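PDB 6LSU: intracellular protein transport protein USO1 from Saccharomyces cerevisiae S288c, which is required for the transport of proteins from the endoplasmic reticulum to the Golgi complex. Local coordinates for residues R31-T36 with L64-N69. Numbering follows the deposited sequence.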
ATOM      1  N   ARG A  31     -11.722   4.512  55.930  1.00 75.69           N
ATOM      2  CA  ARG A  31     -10.774   3.480  56.428  1.00 85.66           C
ATOM      3  C   ARG A  31      -9.532   3.419  55.522  1.00 87.01           C
ATOM      4  O   ARG A  31      -8.400   3.229  56.078  1.00 83.27           O
ATOM      5  CB  ARG A  31     -11.430   2.094  56.476  1.00 91.87           C
ATOM      6  CG  ARG A  31     -12.627   1.978  57.405  1.00 94.27           C
ATOM      7  CD  ARG A  31     -12.601   0.727  58.269  1.00109.86           C
ATOM      8  NE  ARG A  31     -13.450  -0.355  57.769  1.00118.15           N
ATOM      9  CZ  ARG A  31     -13.035  -1.582  57.427  1.00129.80           C
ATOM     10  NH1 ARG A  31     -11.760  -1.939  57.530  1.00122.79           N
ATOM     11  NH2 ARG A  31     -13.916  -2.463  56.989  1.00138.13           N
ATOM     12  N   VAL A  32      -9.702   3.529  54.193  1.00 80.69           N
ATOM     13  CA  VAL A  32      -8.547   3.400  53.238  1.00 86.93           C
ATOM     14  C   VAL A  32      -7.561   4.532  53.529  1.00 82.26           C
ATOM     15  O   VAL A  32      -6.347   4.320  53.488  1.00 83.69           O
ATOM     16  CB  VAL A  32      -8.968   3.441  51.755  1.00 82.19           C
ATOM     17  CG1 VAL A  32      -7.777   3.672  50.842  1.00 86.36           C
ATOM     18  CG2 VAL A  32      -9.738   2.204  51.325  1.00 81.68           C
ATOM     19  N   GLU A  33      -8.090   5.725  53.761  1.00 90.87           N
ATOM     20  CA  GLU A  33      -7.259   6.943  53.878  1.00 94.47           C
ATOM     21  C   GLU A  33      -6.756   7.113  55.316  1.00 92.08           C
ATOM     22  O   GLU A  33      -5.618   7.621  55.455  1.00 78.35           O
ATOM     23  CB  GLU A  33      -8.049   8.161  53.408  1.00 94.83           C
ATOM     24  CG  GLU A  33      -7.170   9.208  52.753  1.00 86.87           C
ATOM     25  CD  GLU A  33      -8.001  10.340  52.198  1.00 94.03           C
ATOM     26  OE1 GLU A  33      -9.271  10.227  52.250  1.00 90.69           O
ATOM     27  OE2 GLU A  33      -7.392  11.323  51.722  1.00102.00           O
ATOM     28  N   ASN A  34      -7.527   6.682  56.335  1.00 94.06           N
ATOM     29  CA  ASN A  34      -7.338   7.216  57.714  1.00 96.88           C
ATOM     30  C   ASN A  34      -6.824   6.172  58.718  1.00 91.09           C
ATOM     31  O   ASN A  34      -5.952   6.557  59.518  1.00 97.24           O
ATOM     32  CB  ASN A  34      -8.583   7.975  58.158  1.00 91.52           C
ATOM     33  CG  ASN A  34      -8.768   9.202  57.302  1.00 93.21           C
ATOM     34  OD1 ASN A  34      -7.776   9.876  56.969  1.00 90.72           O
ATOM     35  ND2 ASN A  34     -10.023   9.457  56.927  1.00 82.90           N
ATOM     36  N   SER A  35      -7.298   4.927  58.697  1.00 85.65           N
ATOM     37  CA  SER A  35      -6.714   3.822  59.503  1.00 80.90           C
ATOM     38  C   SER A  35      -5.192   4.010  59.585  1.00 85.65           C
ATOM     39  O   SER A  35      -4.578   4.336  58.557  1.00 91.97           O
ATOM     40  CB  SER A  35      -7.061   2.478  58.920  1.00 77.49           C
ATOM     41  OG  SER A  35      -8.464   2.366  58.700  1.00 74.04           O
ATOM     42  N   THR A  36      -4.606   3.839  60.770  1.00 90.51           N
ATOM     43  CA  THR A  36      -3.163   4.083  61.075  1.00 90.96           C
ATOM     44  C   THR A  36      -2.377   2.777  60.919  1.00 92.40           C
ATOM     45  O   THR A  36      -1.112   2.803  60.997  1.00 81.17           O
ATOM     46  CB  THR A  36      -2.972   4.605  62.508  1.00101.29           C
ATOM     47  OG1 THR A  36      -3.674   3.728  63.399  1.00100.01           O
ATOM     48  CG2 THR A  36      -3.464   6.024  62.712  1.00 96.37           C
ATOM     49  N   LEU A  64     -11.795   7.275  44.689  1.00 62.15           N
ATOM     50  CA  LEU A  64     -10.654   7.425  43.772  1.00 66.41           C
ATOM     51  C   LEU A  64      -9.531   8.180  44.473  1.00 67.31           C
ATOM     52  O   LEU A  64      -8.389   7.679  44.446  1.00 76.47           O
ATOM     53  CB  LEU A  64     -11.087   8.077  42.457  1.00 65.49           C
ATOM     54  CG  LEU A  64      -9.963   8.172  41.427  1.00 68.59           C
ATOM     55  CD1 LEU A  64      -9.358   6.783  41.163  1.00 68.41           C
ATOM     56  CD2 LEU A  64     -10.490   8.810  40.149  1.00 71.91           C
ATOM     57  N   LYS A  65      -9.824   9.347  45.039  1.00 79.87           N
ATOM     58  CA  LYS A  65      -8.782  10.250  45.615  1.00 82.18           C
ATOM     59  C   LYS A  65      -8.124   9.563  46.803  1.00 68.98           C
ATOM     60  O   LYS A  65      -6.898   9.612  46.908  1.00 65.72           O
ATOM     61  CB  LYS A  65      -9.336  11.643  45.949  1.00 87.44           C
ATOM     62  CG  LYS A  65      -8.718  12.775  45.134  1.00100.92           C
ATOM     63  CD  LYS A  65      -8.791  12.571  43.608  1.00112.72           C
ATOM     64  CE  LYS A  65      -7.731  13.337  42.836  1.00113.13           C
ATOM     65  NZ  LYS A  65      -8.193  13.687  41.472  1.00108.80           N
ATOM     66  N   PRO A  66      -8.913   8.919  47.700  1.00 61.07           N
ATOM     67  CA  PRO A  66      -8.363   8.082  48.766  1.00 65.32           C
ATOM     68  C   PRO A  66      -7.425   6.969  48.245  1.00 65.88           C
ATOM     69  O   PRO A  66      -6.320   6.829  48.778  1.00 61.83           O
ATOM     70  CB  PRO A  66      -9.583   7.422  49.434  1.00 61.61           C
ATOM     71  CG  PRO A  66     -10.779   8.257  49.008  1.00 63.14           C
ATOM     72  CD  PRO A  66     -10.382   8.956  47.723  1.00 64.06           C
ATOM     73  N   LEU A  67      -7.894   6.195  47.267  1.00 66.43           N
ATOM     74  CA  LEU A  67      -7.131   5.111  46.586  1.00 68.45           C
ATOM     75  C   LEU A  67      -5.781   5.662  46.104  1.00 67.57           C
ATOM     76  O   LEU A  67      -4.713   5.112  46.441  1.00 60.91           O
ATOM     77  CB  LEU A  67      -7.949   4.605  45.391  1.00 67.86           C
ATOM     78  CG  LEU A  67      -8.624   3.244  45.526  1.00 66.92           C
ATOM     79  CD1 LEU A  67      -8.694   2.760  46.964  1.00 64.36           C
ATOM     80  CD2 LEU A  67     -10.006   3.264  44.883  1.00 66.44           C
ATOM     81  N   LEU A  68      -5.830   6.755  45.365  1.00 66.36           N
ATOM     82  CA  LEU A  68      -4.600   7.397  44.859  1.00 76.34           C
ATOM     83  C   LEU A  68      -3.754   7.949  46.019  1.00 80.17           C
ATOM     84  O   LEU A  68      -2.473   7.936  45.906  1.00 81.44           O
ATOM     85  CB  LEU A  68      -5.019   8.468  43.848  1.00 76.05           C
ATOM     86  CG  LEU A  68      -5.685   7.932  42.585  1.00 76.23           C
ATOM     87  CD1 LEU A  68      -5.950   9.040  41.580  1.00 75.99           C
ATOM     88  CD2 LEU A  68      -4.838   6.848  41.942  1.00 80.79           C
ATOM     89  N   ASN A  69      -4.387   8.420  47.096  1.00 79.29           N
ATOM     90  CA  ASN A  69      -3.652   8.971  48.265  1.00 74.75           C
ATOM     91  C   ASN A  69      -2.976   7.791  48.955  1.00 73.97           C
ATOM     92  O   ASN A  69      -1.745   7.829  49.129  1.00 65.49           O
ATOM     93  CB  ASN A  69      -4.558   9.777  49.203  1.00 84.86           C
ATOM     94  CG  ASN A  69      -4.837  11.175  48.693  1.00 84.03           C
ATOM     95  OD1 ASN A  69      -5.903  11.728  48.932  1.00 91.81           O
ATOM     96  ND2 ASN A  69      -3.898  11.731  47.951  1.00 91.79           N
TER
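The backbone oxygens of V32 and P66 share one partner: OG1 of T70 lies within hydrogen-bonding reach of both, so its single proton must be shared or serve one at a time, joining the helices 17-34 and 56-73. The contact lies near the N-terminal end of the armadillo-type helical solenoid of the globular head, with 64-69 inside ARM 1. V32 supplies the buried apolar part. Its CG1 stands anti to the backbone N (chi1 165°). This methyl packs 4.1 Å from CD1 of L67 and 4.4 Å from CB of P66; L48 of helix 38-54 touches the side chains of V32 and L67 and completes this small core. E33 closes the other flank, its OE1 coming over one face of the P66 ring, nearest CB at 4.0 Å. OE2 lies beside N69, 4.1 Å from its CB, and the carboxylate and amide planes are 24° apart. An alanine at E33 would probably uncover this face of the P66 ring and leave the N69 amide without its carboxylate neighbour. Where 56-73 kinks, P66 has no N-H to give to the preceding turn. At the end of 31-36, S35 OG meets a lone pair of R31 O at 2.8 Å and has a second hydrogen-bond partner in D40 OD2.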